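Local coordinates for protein RNA-directed RNA polymerase (Infectious pancreatic necrosis virus, PDB 3ZED) that probably copies the viral RNA genome as an RNA-dependent RNA polymerase, found both free and covalently attached to the genomic RNA, at residues Tyr420-Thr428 with Pro721-Asp730; Pro576-Ala587 with Ile616-Leu627. All coordinates share one frame; numbering follows the deposited sequence. Where two conformers were deposited one is given.

Interaction 1: residues Tyr420-Thr428 with Pro721-Asp730; sequences YYLLTRGWT and PKSAVWRLLD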
loop_
_atom_site.group_PDB
_atom_site.type_symbol
_atom_site.label_atom_id
_atom_site.label_comp_id
_atom_site.label_asym_id
_atom_site.label_seq_id
_atom_site.Cartn_x
_atom_site.Cartn_y
_atom_site.Cartn_z
ATOM N N TYR B 420 -12.421 3.208 12.906
ATOM C CA TYR B 420 -13.466 4.106 13.398
ATOM C C TYR B 420 -13.948 5.013 12.245
ATOM O O TYR B 420 -15.146 5.136 12.023
ATOM C CB TYR B 420 -12.937 4.936 14.583
ATOM C CG TYR B 420 -13.917 5.979 15.072
ATOM C CD1 TYR B 420 -14.881 5.665 16.029
ATOM C CD2 TYR B 420 -13.886 7.282 14.576
ATOM C CE1 TYR B 420 -15.811 6.609 16.454
ATOM C CE2 TYR B 420 -14.814 8.233 14.992
ATOM C CZ TYR B 420 -15.768 7.895 15.941
ATOM O OH TYR B 420 -16.679 8.831 16.371
ATOM N N TYR B 421 -13.000 5.639 11.519
ATOM C CA TYR B 421 -13.287 6.538 10.401
ATOM C C TYR B 421 -14.048 5.820 9.274
ATOM O O TYR B 421 -15.045 6.352 8.787
ATOM C CB TYR B 421 -11.987 7.157 9.868
ATOM C CG TYR B 421 -12.204 8.097 8.705
ATOM C CD1 TYR B 421 -12.897 9.292 8.869
ATOM C CD2 TYR B 421 -11.714 7.794 7.441
ATOM C CE1 TYR B 421 -13.118 10.154 7.798
ATOM C CE2 TYR B 421 -11.918 8.652 6.362
ATOM C CZ TYR B 421 -12.633 9.824 6.543
ATOM O OH TYR B 421 -12.814 10.682 5.493
ATOM N N LEU B 422 -13.617 4.606 8.898
ATOM C CA LEU B 422 -14.277 3.829 7.846
ATOM C C LEU B 422 -15.699 3.405 8.243
ATOM O O LEU B 422 -16.601 3.473 7.417
ATOM C CB LEU B 422 -13.451 2.581 7.492
ATOM C CG LEU B 422 -12.058 2.796 6.823
ATOM C CD1 LEU B 422 -11.354 1.480 6.645
ATOM C CD2 LEU B 422 -12.178 3.451 5.447
ATOM N N LEU B 423 -15.904 2.973 9.503
ATOM C CA LEU B 423 -17.215 2.501 9.957
ATOM C C LEU B 423 -18.199 3.633 10.228
ATOM O O LEU B 423 -19.388 3.409 10.074
ATOM C CB LEU B 423 -17.103 1.596 11.194
ATOM C CG LEU B 423 -17.109 0.082 10.915
ATOM C CD1 LEU B 423 -15.855 -0.352 10.130
ATOM C CD2 LEU B 423 -17.210 -0.709 12.213
ATOM N N THR B 424 -17.720 4.842 10.580
ATOM C CA THR B 424 -18.614 5.972 10.846
ATOM C C THR B 424 -18.895 6.769 9.551
ATOM O O THR B 424 -20.031 7.132 9.313
ATOM C CB THR B 424 -18.065 6.891 11.978
ATOM O OG1 THR B 424 -16.768 7.380 11.637
ATOM C CG2 THR B 424 -17.990 6.192 13.328
ATOM N N ARG B 425 -17.875 7.036 8.724
ATOM C CA ARG B 425 -18.037 7.852 7.521
ATOM C C ARG B 425 -18.307 7.030 6.249
ATOM O O ARG B 425 -18.859 7.579 5.297
ATOM C CB ARG B 425 -16.800 8.765 7.309
ATOM C CG ARG B 425 -16.823 10.093 8.086
ATOM C CD ARG B 425 -16.726 9.919 9.595
ATOM N NE ARG B 425 -16.673 11.214 10.270
ATOM C CZ ARG B 425 -16.667 11.392 11.584
ATOM N NH1 ARG B 425 -16.694 10.350 12.406
ATOM N NH2 ARG B 425 -16.630 12.616 12.090
ATOM N N GLY B 426 -17.913 5.761 6.233
ATOM C CA GLY B 426 -18.102 4.902 5.069
ATOM C C GLY B 426 -19.311 3.999 5.213
ATOM O O GLY B 426 -20.328 4.189 4.538
ATOM N N TRP B 427 -19.213 3.035 6.145
ATOM C CA TRP B 427 -20.212 2.010 6.456
ATOM C C TRP B 427 -21.385 2.585 7.248
ATOM O O TRP B 427 -21.724 2.102 8.340
ATOM C CB TRP B 427 -19.520 0.860 7.205
ATOM C CG TRP B 427 -18.569 0.119 6.307
ATOM C CD1 TRP B 427 -17.209 0.211 6.295
ATOM C CD2 TRP B 427 -18.924 -0.743 5.217
ATOM N NE1 TRP B 427 -16.692 -0.581 5.300
ATOM C CE2 TRP B 427 -17.721 -1.173 4.617
ATOM C CE3 TRP B 427 -20.151 -1.207 4.697
ATOM C CZ2 TRP B 427 -17.703 -2.047 3.522
ATOM C CZ3 TRP B 427 -20.133 -2.052 3.599
ATOM C CH2 TRP B 427 -18.923 -2.481 3.034
ATOM N N THR B 428 -22.032 3.604 6.665
ATOM C CA THR B 428 -23.172 4.274 7.292
ATOM C C THR B 428 -24.278 4.537 6.258
ATOM O O THR B 428 -23.984 4.947 5.139
ATOM C CB THR B 428 -22.710 5.580 8.008
ATOM O OG1 THR B 428 -23.802 6.131 8.740
ATOM C CG2 THR B 428 -22.170 6.643 7.040
ATOM N N PRO B 721 -18.319 12.204 19.297
ATOM C CA PRO B 721 -19.283 12.427 18.203
ATOM C C PRO B 721 -20.700 12.692 18.746
ATOM O O PRO B 721 -21.037 12.234 19.846
ATOM C CB PRO B 721 -19.218 11.117 17.411
ATOM C CG PRO B 721 -18.858 10.079 18.430
ATOM C CD PRO B 721 -17.952 10.771 19.417
ATOM N N LYS B 722 -21.529 13.431 17.985
ATOM C CA LYS B 722 -22.912 13.716 18.387
ATOM C C LYS B 722 -23.782 12.454 18.212
ATOM O O LYS B 722 -24.612 12.156 19.070
ATOM C CB LYS B 722 -23.486 14.896 17.584
ATOM N N SER B 723 -23.559 11.704 17.111
ATOM C CA SER B 723 -24.261 10.465 16.780
ATOM C C SER B 723 -24.028 9.410 17.861
ATOM O O SER B 723 -22.874 9.151 18.230
ATOM C CB SER B 723 -23.805 9.937 15.422
ATOM O OG SER B 723 -24.241 8.600 15.253
ATOM N N ALA B 724 -25.124 8.805 18.358
ATOM C CA ALA B 724 -25.093 7.771 19.393
ATOM C C ALA B 724 -24.475 6.476 18.860
ATOM O O ALA B 724 -23.745 5.813 19.597
ATOM C CB ALA B 724 -26.488 7.514 19.930
ATOM N N VAL B 725 -24.704 6.156 17.563
ATOM C CA VAL B 725 -24.135 4.985 16.884
ATOM C C VAL B 725 -22.595 5.107 16.896
ATOM O O VAL B 725 -21.895 4.140 17.220
ATOM C CB VAL B 725 -24.696 4.820 15.431
ATOM C CG1 VAL B 725 -23.977 3.702 14.672
ATOM C CG2 VAL B 725 -26.211 4.594 15.429
ATOM N N TRP B 726 -22.090 6.310 16.572
ATOM C CA TRP B 726 -20.664 6.621 16.525
ATOM C C TRP B 726 -20.083 6.620 17.933
ATOM O O TRP B 726 -18.984 6.114 18.124
ATOM C CB TRP B 726 -20.432 7.971 15.824
ATOM C CG TRP B 726 -20.824 8.030 14.361
ATOM C CD1 TRP B 726 -21.484 7.077 13.637
ATOM C CD2 TRP B 726 -20.591 9.125 13.463
ATOM N NE1 TRP B 726 -21.654 7.500 12.336
ATOM C CE2 TRP B 726 -21.133 8.762 12.205
ATOM C CE3 TRP B 726 -19.958 10.376 13.593
ATOM C CZ2 TRP B 726 -21.053 9.600 11.083
ATOM C CZ3 TRP B 726 -19.909 11.219 12.489
ATOM C CH2 TRP B 726 -20.431 10.819 11.246
ATOM N N ARG B 727 -20.848 7.122 18.928
ATOM C CA ARG B 727 -20.458 7.131 20.337
ATOM C C ARG B 727 -20.272 5.704 20.851
ATOM O O ARG B 727 -19.308 5.447 21.561
ATOM C CB ARG B 727 -21.481 7.881 21.183
ATOM C CG ARG B 727 -21.062 9.313 21.430
ATOM C CD ARG B 727 -21.879 9.951 22.528
ATOM N NE ARG B 727 -23.056 10.592 21.945
ATOM C CZ ARG B 727 -24.310 10.438 22.359
ATOM N NH1 ARG B 727 -24.584 9.646 23.392
ATOM N NH2 ARG B 727 -25.299 11.063 21.736
ATOM N N LEU B 728 -21.149 4.768 20.426
ATOM C CA LEU B 728 -21.050 3.351 20.782
ATOM C C LEU B 728 -19.765 2.742 20.223
ATOM O O LEU B 728 -19.116 1.960 20.914
ATOM C CB LEU B 728 -22.270 2.565 20.264
ATOM C CG LEU B 728 -23.598 2.716 21.026
ATOM C CD1 LEU B 728 -24.673 1.885 20.381
ATOM C CD2 LEU B 728 -23.463 2.284 22.484
ATOM N N LEU B 729 -19.384 3.135 18.992
ATOM C CA LEU B 729 -18.176 2.661 18.307
ATOM C C LEU B 729 -16.920 3.202 18.990
ATOM O O LEU B 729 -15.931 2.479 19.112
ATOM C CB LEU B 729 -18.198 3.038 16.821
ATOM C CG LEU B 729 -17.375 2.126 15.925
ATOM C CD1 LEU B 729 -18.117 0.795 15.676
ATOM C CD2 LEU B 729 -17.005 2.837 14.615
ATOM N N ASP B 730 -16.964 4.454 19.449
ATOM C CA ASP B 730 -15.862 5.044 20.209
ATOM C C ASP B 730 -15.730 4.364 21.595
ATOM O O ASP B 730 -14.615 4.079 22.021
ATOM C CB ASP B 730 -16.066 6.559 20.367
ATOM C CG ASP B 730 -14.854 7.282 20.922
ATOM O OD1 ASP B 730 -13.720 6.977 20.468
ATOM O OD2 ASP B 730 -15.038 8.171 21.786
#
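T424 lays its CB and CG2 over one face of the W726 indole. Its CB stands 3.5 Å from the centroid of the five-membered ring, almost on the ring normal, a CH-pi contact. CG2 lies over the same face, 3.5 Å from W726 CG. The hydroxyl is turned away from the indole. With chi1 at 58°, OG1 bonds back to Y420 O at 2.8 Å and accepts a nearly straight bond from R425 NH1, in the guanidinium plane. That guanidinium meets the six-membered end of the indole, its plane 27° from the ring, with NH1 3.3 Å from W726 CZ3. E195 and E202 of helix 194-204 pair with its other nitrogens. Beside this packed centre, L729 CD2 touches both L423 CB, at 3.6 Å, and T424 CG2. Y420 OH reaches P721 CG at 3.2 Å and hydrogen-bonds E195. On the opposite face of W726 lies S723 CB. This side is looser: S723 and W726 are both partly exposed. S723 OG caps the helix start with a weak bond from W726 N. The helical parts 420-426 and 724-730 run antiparallel, 167° apart. This is antiparallel helix packing, joining helix 412-426 of the palm region to helix 724-732 of the C-terminal region.

Interaction 2: residues Pro576-Ala587 with Ile616-Leu627; sequences PVLENERLIASA and IRLVGGWNNPLL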
loop_
_atom_site.group_PDB
_atom_site.type_symbol
_atom_site.label_atom_id
_atom_site.label_comp_id
_atom_site.label_asym_id
_atom_site.label_seq_id
_atom_site.Cartn_x
_atom_site.Cartn_y
_atom_site.Cartn_z
ATOM N N PRO B 576 4.821 14.687 -16.892
ATOM C CA PRO B 576 5.727 13.998 -15.976
ATOM C C PRO B 576 6.869 13.272 -16.682
ATOM O O PRO B 576 6.725 12.755 -17.792
ATOM C CB PRO B 576 4.818 12.987 -15.287
ATOM C CG PRO B 576 3.789 12.642 -16.325
ATOM C CD PRO B 576 3.606 13.881 -17.162
ATOM N N VAL B 577 7.992 13.198 -15.985
ATOM C CA VAL B 577 9.140 12.384 -16.338
ATOM C C VAL B 577 9.564 11.689 -15.040
ATOM O O VAL B 577 9.601 12.321 -13.949
ATOM C CB VAL B 577 10.329 13.087 -17.065
ATOM C CG1 VAL B 577 9.913 13.623 -18.423
ATOM C CG2 VAL B 577 11.007 14.163 -16.205
ATOM N N LEU B 578 9.856 10.395 -15.144
ATOM C CA LEU B 578 10.275 9.639 -13.970
ATOM C C LEU B 578 11.496 10.291 -13.358
ATOM O O LEU B 578 12.398 10.664 -14.117
ATOM C CB LEU B 578 10.583 8.175 -14.361
ATOM C CG LEU B 578 10.844 7.234 -13.188
ATOM C CD1 LEU B 578 9.578 7.073 -12.306
ATOM C CD2 LEU B 578 11.291 5.899 -13.688
ATOM N N GLU B 579 11.519 10.458 -12.010
ATOM C CA GLU B 579 12.663 11.027 -11.295
ATOM C C GLU B 579 13.941 10.347 -11.790
ATOM O O GLU B 579 13.955 9.122 -11.915
ATOM C CB GLU B 579 12.494 10.851 -9.777
ATOM C CG GLU B 579 13.096 11.992 -8.966
ATOM C CD GLU B 579 12.387 13.330 -9.071
ATOM O OE1 GLU B 579 11.206 13.353 -9.481
ATOM O OE2 GLU B 579 13.024 14.366 -8.786
ATOM N N ASN B 580 14.968 11.136 -12.145
ATOM C CA ASN B 580 16.234 10.664 -12.728
ATOM C C ASN B 580 16.855 9.415 -12.052
ATOM O O ASN B 580 17.183 8.459 -12.761
ATOM C CB ASN B 580 17.278 11.775 -12.800
ATOM C CG ASN B 580 18.556 11.329 -13.498
ATOM O OD1 ASN B 580 18.552 10.904 -14.649
ATOM N ND2 ASN B 580 19.652 11.280 -12.773
ATOM N N GLU B 581 17.008 9.417 -10.724
ATOM C CA GLU B 581 17.619 8.298 -9.982
ATOM C C GLU B 581 16.843 6.984 -10.189
ATOM O O GLU B 581 17.457 5.939 -10.371
ATOM C CB GLU B 581 17.704 8.639 -8.489
ATOM C CG GLU B 581 18.803 7.901 -7.739
ATOM C CD GLU B 581 18.963 8.349 -6.293
ATOM O OE1 GLU B 581 18.114 7.973 -5.451
ATOM O OE2 GLU B 581 19.929 9.096 -6.008
ATOM N N ARG B 582 15.515 7.048 -10.182
ATOM C CA ARG B 582 14.641 5.896 -10.437
ATOM C C ARG B 582 14.774 5.417 -11.891
ATOM O O ARG B 582 14.836 4.215 -12.136
ATOM C CB ARG B 582 13.170 6.262 -10.162
ATOM C CG ARG B 582 12.900 6.562 -8.711
ATOM C CD ARG B 582 11.411 6.717 -8.507
ATOM N NE ARG B 582 11.146 7.237 -7.170
ATOM C CZ ARG B 582 10.184 6.797 -6.370
ATOM N NH1 ARG B 582 9.368 5.824 -6.770
ATOM N NH2 ARG B 582 10.015 7.336 -5.168
ATOM N N LEU B 583 14.826 6.365 -12.846
ATOM C CA LEU B 583 14.981 6.071 -14.269
ATOM C C LEU B 583 16.290 5.317 -14.520
ATOM O O LEU B 583 16.270 4.264 -15.153
ATOM C CB LEU B 583 14.946 7.384 -15.087
ATOM C CG LEU B 583 14.960 7.279 -16.619
ATOM C CD1 LEU B 583 13.623 6.727 -17.158
ATOM C CD2 LEU B 583 15.220 8.646 -17.239
ATOM N N ILE B 584 17.403 5.824 -13.987
ATOM C CA ILE B 584 18.739 5.226 -14.125
ATOM C C ILE B 584 18.784 3.836 -13.460
ATOM O O ILE B 584 19.240 2.896 -14.106
ATOM C CB ILE B 584 19.827 6.182 -13.581
ATOM C CG1 ILE B 584 19.882 7.513 -14.379
ATOM C CG2 ILE B 584 21.222 5.532 -13.470
ATOM C CD1 ILE B 584 20.358 7.480 -15.884
ATOM N N ALA B 585 18.273 3.692 -12.227
ATOM C CA ALA B 585 18.278 2.397 -11.530
ATOM C C ALA B 585 17.524 1.334 -12.337
ATOM O O ALA B 585 18.008 0.214 -12.482
ATOM C CB ALA B 585 17.665 2.537 -10.136
ATOM N N SER B 586 16.375 1.712 -12.892
ATOM C CA SER B 586 15.519 0.833 -13.701
ATOM C C SER B 586 16.187 0.475 -15.058
ATOM O O SER B 586 16.089 -0.679 -15.496
ATOM C CB SER B 586 14.153 1.471 -13.907
ATOM O OG SER B 586 13.272 0.538 -14.501
ATOM N N ALA B 587 16.930 1.423 -15.669
ATOM C CA ALA B 587 17.697 1.179 -16.899
ATOM C C ALA B 587 18.868 0.240 -16.629
ATOM O O ALA B 587 19.152 -0.628 -17.456
ATOM C CB ALA B 587 18.219 2.495 -17.482
ATOM N N ILE B 616 10.853 2.157 -20.612
ATOM C CA ILE B 616 11.883 3.060 -20.085
ATOM C C ILE B 616 11.852 4.419 -20.885
ATOM O O ILE B 616 12.003 5.493 -20.287
ATOM C CB ILE B 616 13.300 2.422 -19.978
ATOM C CG1 ILE B 616 14.176 3.170 -18.958
ATOM C CG2 ILE B 616 14.026 2.289 -21.315
ATOM C CD1 ILE B 616 13.877 2.863 -17.454
ATOM N N ARG B 617 11.559 4.358 -22.193
ATOM C CA ARG B 617 11.424 5.553 -23.030
ATOM C C ARG B 617 10.165 6.338 -22.631
ATOM O O ARG B 617 10.266 7.534 -22.379
ATOM C CB ARG B 617 11.372 5.176 -24.515
ATOM C CG ARG B 617 12.669 4.593 -25.060
ATOM C CD ARG B 617 12.469 3.995 -26.448
ATOM N NE ARG B 617 12.292 5.048 -27.443
ATOM C CZ ARG B 617 11.796 4.868 -28.662
ATOM N NH1 ARG B 617 11.389 3.666 -29.052
ATOM N NH2 ARG B 617 11.694 5.885 -29.497
ATOM N N LEU B 618 9.010 5.651 -22.514
ATOM C CA LEU B 618 7.706 6.224 -22.171
ATOM C C LEU B 618 7.676 7.000 -20.865
ATOM O O LEU B 618 7.065 8.071 -20.800
ATOM C CB LEU B 618 6.655 5.115 -22.043
ATOM C CG LEU B 618 5.954 4.620 -23.263
ATOM C CD1 LEU B 618 5.225 3.345 -22.942
ATOM C CD2 LEU B 618 4.962 5.623 -23.743
ATOM N N VAL B 619 8.249 6.424 -19.814
ATOM C CA VAL B 619 8.196 7.016 -18.482
ATOM C C VAL B 619 9.120 8.219 -18.330
ATOM O O VAL B 619 8.967 8.945 -17.355
ATOM C CB VAL B 619 8.432 5.971 -17.360
ATOM C CG1 VAL B 619 7.285 4.971 -17.344
ATOM C CG2 VAL B 619 9.798 5.281 -17.497
ATOM N N GLY B 620 10.023 8.450 -19.272
ATOM C CA GLY B 620 10.889 9.623 -19.188
ATOM C C GLY B 620 12.214 9.579 -19.907
ATOM O O GLY B 620 12.910 10.597 -19.976
ATOM N N GLY B 621 12.574 8.407 -20.413
ATOM C CA GLY B 621 13.832 8.214 -21.136
ATOM C C GLY B 621 13.809 8.950 -22.452
ATOM O O GLY B 621 14.863 9.386 -22.941
ATOM N N TRP B 622 12.578 9.173 -22.999
ATOM C CA TRP B 622 12.400 9.927 -24.235
ATOM C C TRP B 622 13.069 11.286 -24.143
ATOM O O TRP B 622 13.468 11.808 -25.161
ATOM C CB TRP B 622 10.898 10.111 -24.585
ATOM C CG TRP B 622 10.092 10.879 -23.574
ATOM C CD1 TRP B 622 9.369 10.359 -22.547
ATOM C CD2 TRP B 622 9.926 12.306 -23.498
ATOM N NE1 TRP B 622 8.788 11.366 -21.816
ATOM C CE2 TRP B 622 9.097 12.572 -22.388
ATOM C CE3 TRP B 622 10.387 13.387 -24.270
ATOM C CZ2 TRP B 622 8.710 13.876 -22.029
ATOM C CZ3 TRP B 622 10.001 14.678 -23.919
ATOM C CH2 TRP B 622 9.187 14.914 -22.802
ATOM N N ASN B 623 13.146 11.877 -22.926
ATOM C CA ASN B 623 13.690 13.208 -22.711
ATOM C C ASN B 623 15.181 13.176 -22.349
ATOM O O ASN B 623 15.745 14.229 -22.074
ATOM C CB ASN B 623 12.875 13.974 -21.646
ATOM C CG ASN B 623 12.970 15.471 -21.814
ATOM O OD1 ASN B 623 12.987 15.990 -22.923
ATOM N ND2 ASN B 623 13.116 16.195 -20.725
ATOM N N ASN B 624 15.822 11.997 -22.366
ATOM C CA ASN B 624 17.262 11.861 -22.110
ATOM C C ASN B 624 17.885 11.486 -23.466
ATOM O O ASN B 624 17.642 10.365 -23.928
ATOM C CB ASN B 624 17.539 10.833 -21.021
ATOM C CG ASN B 624 18.991 10.729 -20.650
ATOM O OD1 ASN B 624 19.869 10.466 -21.475
ATOM N ND2 ASN B 624 19.271 10.877 -19.382
ATOM N N PRO B 625 18.632 12.390 -24.158
ATOM C CA PRO B 625 19.037 12.084 -25.529
ATOM C C PRO B 625 19.922 10.858 -25.675
ATOM O O PRO B 625 19.688 10.084 -26.600
ATOM C CB PRO B 625 19.707 13.374 -26.028
ATOM C CG PRO B 625 20.060 14.128 -24.781
ATOM C CD PRO B 625 18.967 13.786 -23.805
ATOM N N LEU B 626 20.884 10.651 -24.788
ATOM C CA LEU B 626 21.702 9.449 -24.901
ATOM C C LEU B 626 20.875 8.191 -24.631
ATOM O O LEU B 626 20.951 7.226 -25.391
ATOM C CB LEU B 626 22.919 9.494 -23.966
ATOM C CG LEU B 626 24.026 8.461 -24.274
ATOM C CD1 LEU B 626 24.763 8.799 -25.561
ATOM C CD2 LEU B 626 24.985 8.306 -23.088
ATOM N N LEU B 627 20.086 8.207 -23.571
ATOM C CA LEU B 627 19.269 7.066 -23.186
ATOM C C LEU B 627 18.242 6.725 -24.270
ATOM O O LEU B 627 18.088 5.547 -24.590
ATOM C CB LEU B 627 18.574 7.304 -21.817
ATOM C CG LEU B 627 17.696 6.172 -21.262
ATOM C CD1 LEU B 627 18.495 4.869 -21.094
ATOM C CD2 LEU B 627 17.061 6.582 -19.937
HETATM O O HOH W 1 6.906 10.495 -19.647
HETATM O O HOH W 2 17.270 11.836 -17.636
#
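The indole of W622 meets V577 across the contact, with V577 CG1 3.8 Å from W622 CZ2. The methyl approaches obliquely, and the two side chains cross at about a right angle. One face of the indole carries CB of the next residue, N623. At the edge, in the ring plane, lie R617 O and a water. This water accepts from W622 NE1 and donates to P576 O and L618 O, so it joins P576 to L618 and W622. Beside it runs the direct bond between the segments: L578 N donates to V619 O at 2.8 Å, with an angle of 156° at the hydrogen. V577 CA also comes within 3.6 Å of V619 O, a CA-H...O contact. G620, which has no side chain, brings its CA to 4.1 Å from V577 CB.

Along helix 580-587 the contact is apolar. L583 is a knob in a hole formed by I616, G620, G621 and L627. Its chi1 of -174° swings CG away from the backbone N, and CD2 meets L627 CD2 tip to tip at 3.9 Å. CD1 lies 3.9 Å from I616 CD1. The same I616 methyl reaches L583 O and S586 OG, whose hydroxyl bonds E661. A587 CB touches I616 and L627. N624 caps the following helix: its OD1 accepts from L627 N at 3.1 Å, and the donor lies above the carbonyl plane. N624 ND2 bonds T146 and also donates to a second water, which gives a weak bond to N580 OD1. The chemistry implies a mainly apolar junction, crossed by one direct backbone bond and by two waters, one of them weakly held at N580.

In the fold
Interactions 1 and 2 lie on opposite sides of the chain's centre. Their centres are about 46 Å apart and their nearest atoms about 25 Å apart, so they do not touch. Along the chain, 420-428 comes first, then both segments of interaction 2, then 721-730. Interaction 1 spans a long separation and joins the palm region to the C-terminal region through helices 412-426 and 724-732. Interaction 2 is local to the thumb region. It sets strand 573-578, an outer strand of a three-stranded antiparallel sheet, and helix 580-588 against helices 604-621 and 625-645. One contact thus joins regions distant in sequence, and the other packs a single region internally.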